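Local structure of stage II sporulation E family protein (Thermanaerovibrio acidaminovorans, 3RNR) at residues L86-V91 with A150-E155; T73-A78 with C94-F99; G21-D26 with G64-R69. The protein is of unknown function but probably acts as a metal-dependent serine/threonine phosphatase of the PP2C family, as its SpoIIE-type relatives do. One frame throughout, in Å; residues are numbered along the deposited sequence. Where two conformers were deposited one is given.

Contact 1: residues L86-V91 with A150-E155; sequences LEWASV and APLPLE
Leu86 and Leu152 form an antiparallel hydrogen-bonded pair with their CA atoms 4.8 Å apart. Two bonds close it: Leu86 N gives its proton to Leu152 O over 2.7 Å, the donor standing 26° above the carbonyl plane, and Leu152 N returns a bond to Leu86 O at 2.9 Å. The second is the straighter, 161° at the hydrogen, and lies in the carbonyl plane on a lone pair. Pro151 and Pro153 fit beside this pair because their nitrogens, which carry no hydrogen, point away from strand 85-91, so no bond of the pair is lost. Pro151 also leans its CA, 3.4 Å away, on Leu86 O. The pair joins 85-91 to the outermost strand, 146-153, of one sheet of the PP2C alpha-beta-beta-alpha sandwich. Both leucines send their side chains to the face that meets the second sheet, where Leu86 also touches Leu98. They run side by side, and Leu86, its CG anti to the backbone N (chi1 169°), brings CD2 to 4.1 Å from Leu152 CD2. Leu154 adds a second apolar contact, its CD1 4.1 Å from Leu86 CB, while the Trp88 ring has Leu152 CD1 lying obliquely off NE1. Across the sheet, on the face of helix 46-63, the extended Glu87 runs alongside Pro151: its CG packs on the proline ring and OE2 lies 3.9 Å from Pro151 CG.

Contact 2: residues T73-A78 with C94-F99; sequences TMAVAA and CRVYLF
Van der Waals packing carries this contact between strands 72-80 and 95-100, which belong to the two different sheets of the PP2C sandwich and run within 12° of each other where they touch. Ala75 CB meets Cys94 CB at 3.6 Å and Val96 CG2 at 4.0 Å. A methyl group suits position 75, since the CA atoms of Ala75 and Cys94 are only 5.5 Å apart. Val96, with CG1 anti to the backbone N (chi1 -174°), is left with CG2 as the branch facing Ala75.

Sulfur and hydroxyl contacts lie at the Thr73 end. The Cys94 thiol, SG anti to its carbonyl carbon, reaches back along the strand to 3.5 Å from Thr73 OG1 and packs over Met74 CA. That hydroxyl is held by a hydrogen bond to Tyr168 and a weak one to Asp93.

A further polar group lies on the side of strand 95-100 turned from 73-78. Arg95 NE donates in the guanidinium plane to Tyr97 OH at 2.9 Å, at the tyrosine ring edge, while its NH1 forms a salt bridge with Asp165 and its NH2 bonds Pro199 O. Here the two sheets meet through small, apolar or weakly polar groups, and the charge of Arg95 is kept to the far side of the strand.

Contact 3: residues G21-D26 with G64-R69; sequences GMIRGD and GGILGR
The segment that follows the DGMGG sequence characteristic of PP2C phosphatases, starting at its last glycine, Gly21, turns into helix 25-41 and meets the loop that ends helix 46-63. The loop is built from two glycine-dependent turns. Gly65, with positive phi, ends helix 46-63 in a Schellman motif, and a type II beta turn from Ile66 to Arg69 follows, closed by Arg69 N to Ile66 O at 2.8 Å. Gly68 holds the third place of that turn, where the positive phi (89°) would press a side chain against the preceding carbonyl.

One backbone bond spans the two loops: Ile23 N donates to Arg69 O at 3.2 Å, nearly straight (165° at the hydrogen) and in the carbonyl plane. The same oxygen is crowded by Met22, whose CB lies 3.2 Å from Arg69 O. Met22, a selenomethionine here, bends at its last torsion, so its CE swings back over the turn to 3.0 Å from Gly68 O, a short approach.

Next to this bond two isoleucines cross obliquely. Each has CG1 in the crowded position between backbone N and carbonyl carbon, and Ile66, a buried residue, offers both of its methyls to Ile23. Arg24, at the N-cap position of helix 25-41, lays its CD 4.1 Å from Ile66 CD1, its chain crossing Ile66 at about a right angle, while its NH1 makes a salt bridge with Glu27. The fit of the isoleucines is tight and probably somewhat strained: Ile23 is twisted from a staggered form (chi2 147°), and its CD1 still sits just 3.4 Å from both Ile66 CG2 and Ile66 CD1, closer than carbon atoms usually come.

Overall arrangement
Contacts 1 and 2 meet, their centres 9 Å apart, and share one sheet, since strands 72-80 and 85-91 are neighbours bonded through Val76 to Ala89 and Ala78 to Glu87. Contact 2 is the core member, set between the two sheets near the centre of the chain and relying on packing. Contact 1 is partly buried, adds the edge strand to that same sheet, and depends on backbone bonds as well as leucines. Contact 3 is a surface contact about 30 Å from contact 1, centre to centre, and across the chain's centre from it. It joins loops at helix ends through one backbone bond and a pair of isoleucines, and its segment 64-69 leads along the chain into strand 72-80 of contact 2.

Contact 1: residues L86-V91 with A150-E155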
loop_
_atom_site.group_PDB
_atom_site.type_symbol
_atom_site.label_atom_id
_atom_site.label_comp_id
_atom_site.label_asym_id
_atom_site.label_seq_id
_atom_site.Cartn_x
_atom_site.Cartn_y
_atom_site.Cartn_z
ATOM N N LEU B 86 5.038 0.333 17.997
ATOM C CA LEU B 86 3.865 0.665 17.228
ATOM C C LEU B 86 3.426 2.112 17.451
ATOM O O LEU B 86 3.370 2.581 18.588
ATOM C CB LEU B 86 2.725 -0.251 17.666
ATOM C CG LEU B 86 1.315 0.072 17.171
ATOM C CD1 LEU B 86 1.223 -0.141 15.665
ATOM C CD2 LEU B 86 0.299 -0.797 17.892
ATOM N N GLU B 87 3.106 2.809 16.362
ATOM C CA GLU B 87 2.414 4.096 16.451
ATOM C C GLU B 87 1.164 4.053 15.574
ATOM O O GLU B 87 1.087 3.254 14.643
ATOM C CB GLU B 87 3.310 5.249 15.988
ATOM C CG GLU B 87 4.546 5.464 16.875
ATOM C CD GLU B 87 5.201 6.794 16.590
ATOM O OE1 GLU B 87 5.698 7.003 15.458
ATOM O OE2 GLU B 87 5.171 7.646 17.482
ATOM N N TRP B 88 0.195 4.920 15.853
ATOM C CA TRP B 88 -1.031 4.929 15.056
ATOM C C TRP B 88 -1.700 6.294 15.117
ATOM O O TRP B 88 -1.392 7.119 15.993
ATOM C CB TRP B 88 -2.005 3.828 15.513
ATOM C CG TRP B 88 -2.350 3.917 16.984
ATOM C CD1 TRP B 88 -1.733 3.261 18.012
ATOM C CD2 TRP B 88 -3.386 4.713 17.578
ATOM N NE1 TRP B 88 -2.312 3.613 19.213
ATOM C CE2 TRP B 88 -3.321 4.511 18.973
ATOM C CE3 TRP B 88 -4.345 5.602 17.064
ATOM C CZ2 TRP B 88 -4.195 5.143 19.866
ATOM C CZ3 TRP B 88 -5.210 6.239 17.953
ATOM C CH2 TRP B 88 -5.127 6.007 19.339
ATOM N N ALA B 89 -2.593 6.550 14.165
ATOM C CA ALA B 89 -3.380 7.776 14.189
ATOM C C ALA B 89 -4.678 7.561 13.428
ATOM O O ALA B 89 -4.739 6.728 12.513
ATOM C CB ALA B 89 -2.587 8.936 13.608
ATOM N N SER B 90 -5.719 8.298 13.798
ATOM C CA SER B 90 -6.984 8.161 13.080
ATOM C C SER B 90 -7.802 9.432 13.158
ATOM O O SER B 90 -7.656 10.226 14.089
ATOM C CB SER B 90 -7.779 6.949 13.581
ATOM O OG SER B 90 -8.307 7.163 14.871
ATOM N N VAL B 91 -8.641 9.638 12.153
ATOM C CA VAL B 91 -9.511 10.800 12.124
ATOM C C VAL B 91 -10.870 10.359 11.618
ATOM O O VAL B 91 -10.979 9.765 10.531
ATOM C CB VAL B 91 -8.950 11.908 11.201
ATOM C CG1 VAL B 91 -9.929 13.073 11.102
ATOM C CG2 VAL B 91 -7.582 12.412 11.706
ATOM N N ALA B 150 3.118 7.383 23.700
ATOM C CA ALA B 150 4.426 6.724 23.705
ATOM C C ALA B 150 4.270 5.520 22.793
ATOM O O ALA B 150 3.272 4.820 22.884
ATOM C CB ALA B 150 4.826 6.279 25.123
ATOM N N PRO B 151 5.240 5.272 21.904
ATOM C CA PRO B 151 5.120 4.106 21.023
ATOM C C PRO B 151 4.925 2.812 21.819
ATOM O O PRO B 151 5.541 2.639 22.859
ATOM C CB PRO B 151 6.464 4.095 20.288
ATOM C CG PRO B 151 6.871 5.543 20.282
ATOM C CD PRO B 151 6.455 6.055 21.624
ATOM N N LEU B 152 4.068 1.917 21.335
ATOM C CA LEU B 152 3.751 0.688 22.065
ATOM C C LEU B 152 4.685 -0.447 21.656
ATOM O O LEU B 152 4.783 -0.772 20.472
ATOM C CB LEU B 152 2.309 0.259 21.779
ATOM C CG LEU B 152 1.116 1.137 22.177
ATOM C CD1 LEU B 152 1.191 2.537 21.580
ATOM C CD2 LEU B 152 -0.186 0.461 21.752
ATOM N N PRO B 153 5.385 -1.054 22.627
ATOM C CA PRO B 153 6.287 -2.176 22.321
ATOM C C PRO B 153 5.525 -3.423 21.885
ATOM O O PRO B 153 4.580 -3.820 22.554
ATOM C CB PRO B 153 6.981 -2.457 23.668
ATOM C CG PRO B 153 6.717 -1.265 24.512
ATOM C CD PRO B 153 5.408 -0.694 24.055
ATOM N N LEU B 154 5.943 -4.058 20.799
ATOM C CA LEU B 154 5.282 -5.280 20.360
ATOM C C LEU B 154 6.287 -6.413 20.370
ATOM O O LEU B 154 7.477 -6.175 20.258
ATOM C CB LEU B 154 4.722 -5.132 18.939
ATOM C CG LEU B 154 3.633 -4.097 18.630
ATOM C CD1 LEU B 154 3.189 -4.254 17.181
ATOM C CD2 LEU B 154 2.447 -4.231 19.563
ATOM N N GLU B 155 5.781 -7.640 20.442
ATOM C CA GLU B 155 6.584 -8.848 20.351
ATOM C C GLU B 155 6.176 -9.505 19.051
ATOM O O GLU B 155 5.101 -9.226 18.522
ATOM C CB GLU B 155 6.257 -9.809 21.494
ATOM C CG GLU B 155 6.453 -9.243 22.887
ATOM C CD GLU B 155 7.909 -9.206 23.310
ATOM O OE1 GLU B 155 8.756 -9.810 22.615
ATOM O OE2 GLU B 155 8.206 -8.569 24.341
#

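Contact 2: residues T73-A78 with C94-F99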
loop_
_atom_site.group_PDB
_atom_site.type_symbol
_atom_site.label_atom_id
_atom_site.label_comp_id
_atom_site.label_asym_id
_atom_site.label_seq_id
_atom_site.Cartn_x
_atom_site.Cartn_y
_atom_site.Cartn_z
ATOM N N THR B 73 -12.373 9.872 5.922
ATOM C CA THR B 73 -11.957 9.472 7.267
ATOM C C THR B 73 -10.845 8.462 7.043
ATOM O O THR B 73 -10.747 7.885 5.957
ATOM C CB THR B 73 -13.095 8.801 8.052
ATOM O OG1 THR B 73 -13.600 7.692 7.295
ATOM C CG2 THR B 73 -14.229 9.795 8.272
HETATM N N MSE B 74 -9.974 8.278 8.025
HETATM C CA MSE B 74 -8.877 7.336 7.822
HETATM C C MSE B 74 -8.314 6.839 9.144
HETATM O O MSE B 74 -8.500 7.470 10.180
HETATM C CB MSE B 74 -7.769 8.011 7.003
HETATM C CG MSE B 74 -7.063 9.141 7.743
HETATM SE SE MSE B 74 -5.685 9.981 6.659
HETATM C CE MSE B 74 -4.448 8.482 6.557
ATOM N N ALA B 75 -7.623 5.705 9.102
ATOM C CA ALA B 75 -6.858 5.252 10.246
ATOM C C ALA B 75 -5.555 4.686 9.704
ATOM O O ALA B 75 -5.544 4.054 8.648
ATOM C CB ALA B 75 -7.627 4.186 11.028
ATOM N N VAL B 76 -4.467 4.915 10.426
ATOM C CA VAL B 76 -3.147 4.511 9.945
ATOM C C VAL B 76 -2.278 4.038 11.113
ATOM O O VAL B 76 -2.386 4.552 12.235
ATOM C CB VAL B 76 -2.475 5.671 9.174
ATOM C CG1 VAL B 76 -2.579 6.961 9.960
ATOM C CG2 VAL B 76 -1.025 5.341 8.865
ATOM N N ALA B 77 -1.430 3.051 10.863
ATOM C CA ALA B 77 -0.528 2.589 11.900
ATOM C C ALA B 77 0.787 2.151 11.262
ATOM O O ALA B 77 0.840 1.843 10.071
ATOM C CB ALA B 77 -1.167 1.456 12.693
ATOM N N ALA B 78 1.859 2.169 12.044
ATOM C CA ALA B 78 3.148 1.740 11.525
ATOM C C ALA B 78 3.884 1.034 12.639
ATOM O O ALA B 78 3.839 1.477 13.783
ATOM C CB ALA B 78 3.944 2.917 11.042
ATOM N N CYS B 94 -13.028 5.705 11.423
ATOM C CA CYS B 94 -12.170 4.532 11.239
ATOM C C CYS B 94 -11.554 4.155 12.581
ATOM O O CYS B 94 -11.428 5.002 13.458
ATOM C CB CYS B 94 -11.078 4.800 10.219
ATOM S SG CYS B 94 -11.692 5.012 8.552
ATOM N N ARG B 95 -11.182 2.889 12.757
ATOM C CA ARG B 95 -10.767 2.432 14.084
ATOM C C ARG B 95 -9.423 1.723 14.068
ATOM O O ARG B 95 -9.048 1.102 13.075
ATOM C CB ARG B 95 -11.843 1.527 14.704
ATOM C CG ARG B 95 -13.200 2.222 14.851
ATOM C CD ARG B 95 -14.236 1.374 15.578
ATOM N NE ARG B 95 -14.563 0.097 14.931
ATOM C CZ ARG B 95 -15.314 -0.037 13.842
ATOM N NH1 ARG B 95 -15.787 1.031 13.208
ATOM N NH2 ARG B 95 -15.574 -1.244 13.368
ATOM N N VAL B 96 -8.704 1.825 15.184
ATOM C CA VAL B 96 -7.424 1.145 15.355
ATOM C C VAL B 96 -7.496 0.136 16.502
ATOM O O VAL B 96 -7.899 0.489 17.611
ATOM C CB VAL B 96 -6.297 2.143 15.667
ATOM C CG1 VAL B 96 -4.932 1.413 15.688
ATOM C CG2 VAL B 96 -6.299 3.293 14.641
ATOM N N TYR B 97 -7.096 -1.106 16.232
ATOM C CA TYR B 97 -7.060 -2.178 17.232
ATOM C C TYR B 97 -5.658 -2.757 17.395
ATOM O O TYR B 97 -4.954 -2.984 16.413
ATOM C CB TYR B 97 -7.995 -3.324 16.821
ATOM C CG TYR B 97 -9.446 -2.914 16.820
ATOM C CD1 TYR B 97 -10.239 -3.100 17.951
ATOM C CD2 TYR B 97 -10.012 -2.313 15.708
ATOM C CE1 TYR B 97 -11.582 -2.704 17.966
ATOM C CE2 TYR B 97 -11.346 -1.912 15.711
ATOM C CZ TYR B 97 -12.121 -2.105 16.844
ATOM O OH TYR B 97 -13.440 -1.707 16.836
ATOM N N LEU B 98 -5.274 -3.025 18.641
ATOM C CA LEU B 98 -4.072 -3.786 18.929
ATOM C C LEU B 98 -4.374 -5.280 18.828
ATOM O O LEU B 98 -5.360 -5.749 19.400
ATOM C CB LEU B 98 -3.608 -3.477 20.356
ATOM C CG LEU B 98 -2.376 -4.241 20.838
ATOM C CD1 LEU B 98 -1.150 -3.777 20.059
ATOM C CD2 LEU B 98 -2.178 -4.026 22.353
ATOM N N PHE B 99 -3.530 -6.039 18.129
ATOM C CA PHE B 99 -3.677 -7.490 18.164
ATOM C C PHE B 99 -2.608 -8.062 19.084
ATOM O O PHE B 99 -1.415 -8.053 18.770
ATOM C CB PHE B 99 -3.573 -8.125 16.777
ATOM C CG PHE B 99 -3.674 -9.629 16.800
ATOM C CD1 PHE B 99 -4.829 -10.252 17.260
ATOM C CD2 PHE B 99 -2.613 -10.424 16.376
ATOM C CE1 PHE B 99 -4.927 -11.643 17.296
ATOM C CE2 PHE B 99 -2.709 -11.817 16.402
ATOM C CZ PHE B 99 -3.863 -12.423 16.865
#

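Contact 3: residues G21-D26 with G64-R69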
loop_
_atom_site.group_PDB
_atom_site.type_symbol
_atom_site.label_atom_id
_atom_site.label_comp_id
_atom_site.label_asym_id
_atom_site.label_seq_id
_atom_site.Cartn_x
_atom_site.Cartn_y
_atom_site.Cartn_z
ATOM N N GLY B 21 -21.724 11.090 2.479
ATOM C CA GLY B 21 -22.808 12.043 2.645
ATOM C C GLY B 21 -22.496 13.382 2.005
ATOM O O GLY B 21 -23.347 14.272 1.949
HETATM N N MSE B 22 -21.288 13.505 1.470
HETATM C CA MSE B 22 -20.810 14.769 0.941
HETATM C C MSE B 22 -20.343 14.562 -0.479
HETATM O O MSE B 22 -20.511 13.482 -1.030
HETATM C CB MSE B 22 -19.682 15.291 1.818
HETATM C CG MSE B 22 -20.207 15.764 3.152
HETATM SE SE MSE B 22 -18.879 15.731 4.517
HETATM C CE MSE B 22 -18.038 17.362 4.106
ATOM N N ILE B 23 -19.758 15.588 -1.079
ATOM C CA ILE B 23 -19.462 15.529 -2.502
ATOM C C ILE B 23 -18.047 15.018 -2.798
ATOM O O ILE B 23 -17.122 15.214 -2.007
ATOM C CB ILE B 23 -19.684 16.877 -3.213
ATOM C CG1 ILE B 23 -18.615 17.880 -2.800
ATOM C CG2 ILE B 23 -21.080 17.416 -2.937
ATOM C CD1 ILE B 23 -18.257 18.823 -3.917
ATOM N N ARG B 24 -17.928 14.294 -3.908
ATOM C CA ARG B 24 -16.644 13.834 -4.432
ATOM C C ARG B 24 -15.822 13.102 -3.375
ATOM O O ARG B 24 -14.608 13.286 -3.271
ATOM C CB ARG B 24 -15.879 15.000 -5.066
ATOM C CG ARG B 24 -16.655 15.631 -6.240
ATOM C CD ARG B 24 -16.012 16.906 -6.784
ATOM N NE ARG B 24 -14.808 16.646 -7.565
ATOM C CZ ARG B 24 -14.055 17.597 -8.111
ATOM N NH1 ARG B 24 -12.966 17.277 -8.806
ATOM N NH2 ARG B 24 -14.388 18.870 -7.953
ATOM N N GLY B 25 -16.494 12.244 -2.615
ATOM C CA GLY B 25 -15.837 11.495 -1.555
ATOM C C GLY B 25 -14.678 10.636 -2.038
ATOM O O GLY B 25 -13.637 10.566 -1.387
ATOM N N ASP B 26 -14.848 9.977 -3.180
ATOM C CA ASP B 26 -13.793 9.115 -3.702
ATOM C C ASP B 26 -12.542 9.900 -4.098
ATOM O O ASP B 26 -11.430 9.440 -3.890
ATOM C CB ASP B 26 -14.308 8.297 -4.893
ATOM C CG ASP B 26 -15.059 7.037 -4.458
ATOM O OD1 ASP B 26 -15.288 6.857 -3.237
ATOM O OD2 ASP B 26 -15.418 6.226 -5.341
ATOM N N GLY B 64 -11.193 23.705 -5.533
ATOM C CA GLY B 64 -12.464 23.300 -6.099
ATOM C C GLY B 64 -13.609 24.168 -5.605
ATOM O O GLY B 64 -14.755 23.958 -5.993
ATOM N N GLY B 65 -13.300 25.133 -4.741
ATOM C CA GLY B 65 -14.320 25.957 -4.100
ATOM C C GLY B 65 -15.250 25.179 -3.182
ATOM O O GLY B 65 -16.298 25.671 -2.770
ATOM N N ILE B 66 -14.886 23.923 -2.936
ATOM C CA ILE B 66 -15.618 22.985 -2.079
ATOM C C ILE B 66 -15.164 22.750 -0.615
ATOM O O ILE B 66 -15.553 21.744 -0.024
ATOM C CB ILE B 66 -15.944 21.656 -2.792
ATOM C CG1 ILE B 66 -14.678 20.979 -3.301
ATOM C CG2 ILE B 66 -16.907 21.904 -3.945
ATOM C CD1 ILE B 66 -14.964 19.635 -3.941
ATOM N N LEU B 67 -14.225 23.542 -0.098
ATOM C CA LEU B 67 -13.654 23.252 1.222
ATOM C C LEU B 67 -14.724 23.032 2.282
ATOM O O LEU B 67 -15.643 23.828 2.423
ATOM C CB LEU B 67 -12.728 24.378 1.673
ATOM C CG LEU B 67 -12.089 24.197 3.056
ATOM C CD1 LEU B 67 -11.218 22.945 3.090
ATOM C CD2 LEU B 67 -11.272 25.431 3.447
ATOM N N GLY B 68 -14.601 21.934 3.024
ATOM C CA GLY B 68 -15.541 21.636 4.088
ATOM C C GLY B 68 -16.732 20.840 3.598
ATOM O O GLY B 68 -17.498 20.310 4.389
ATOM N N ARG B 69 -16.908 20.793 2.282
ATOM C CA ARG B 69 -18.017 20.046 1.694
ATOM C C ARG B 69 -17.644 18.675 1.120
ATOM O O ARG B 69 -18.497 17.965 0.571
ATOM C CB ARG B 69 -18.753 20.907 0.660
ATOM C CG ARG B 69 -19.490 22.082 1.285
ATOM C CD ARG B 69 -20.602 22.575 0.369
ATOM N NE ARG B 69 -20.080 23.172 -0.852
ATOM C CZ ARG B 69 -20.768 23.280 -1.984
ATOM N NH1 ARG B 69 -20.209 23.842 -3.044
ATOM N NH2 ARG B 69 -22.010 22.820 -2.056
#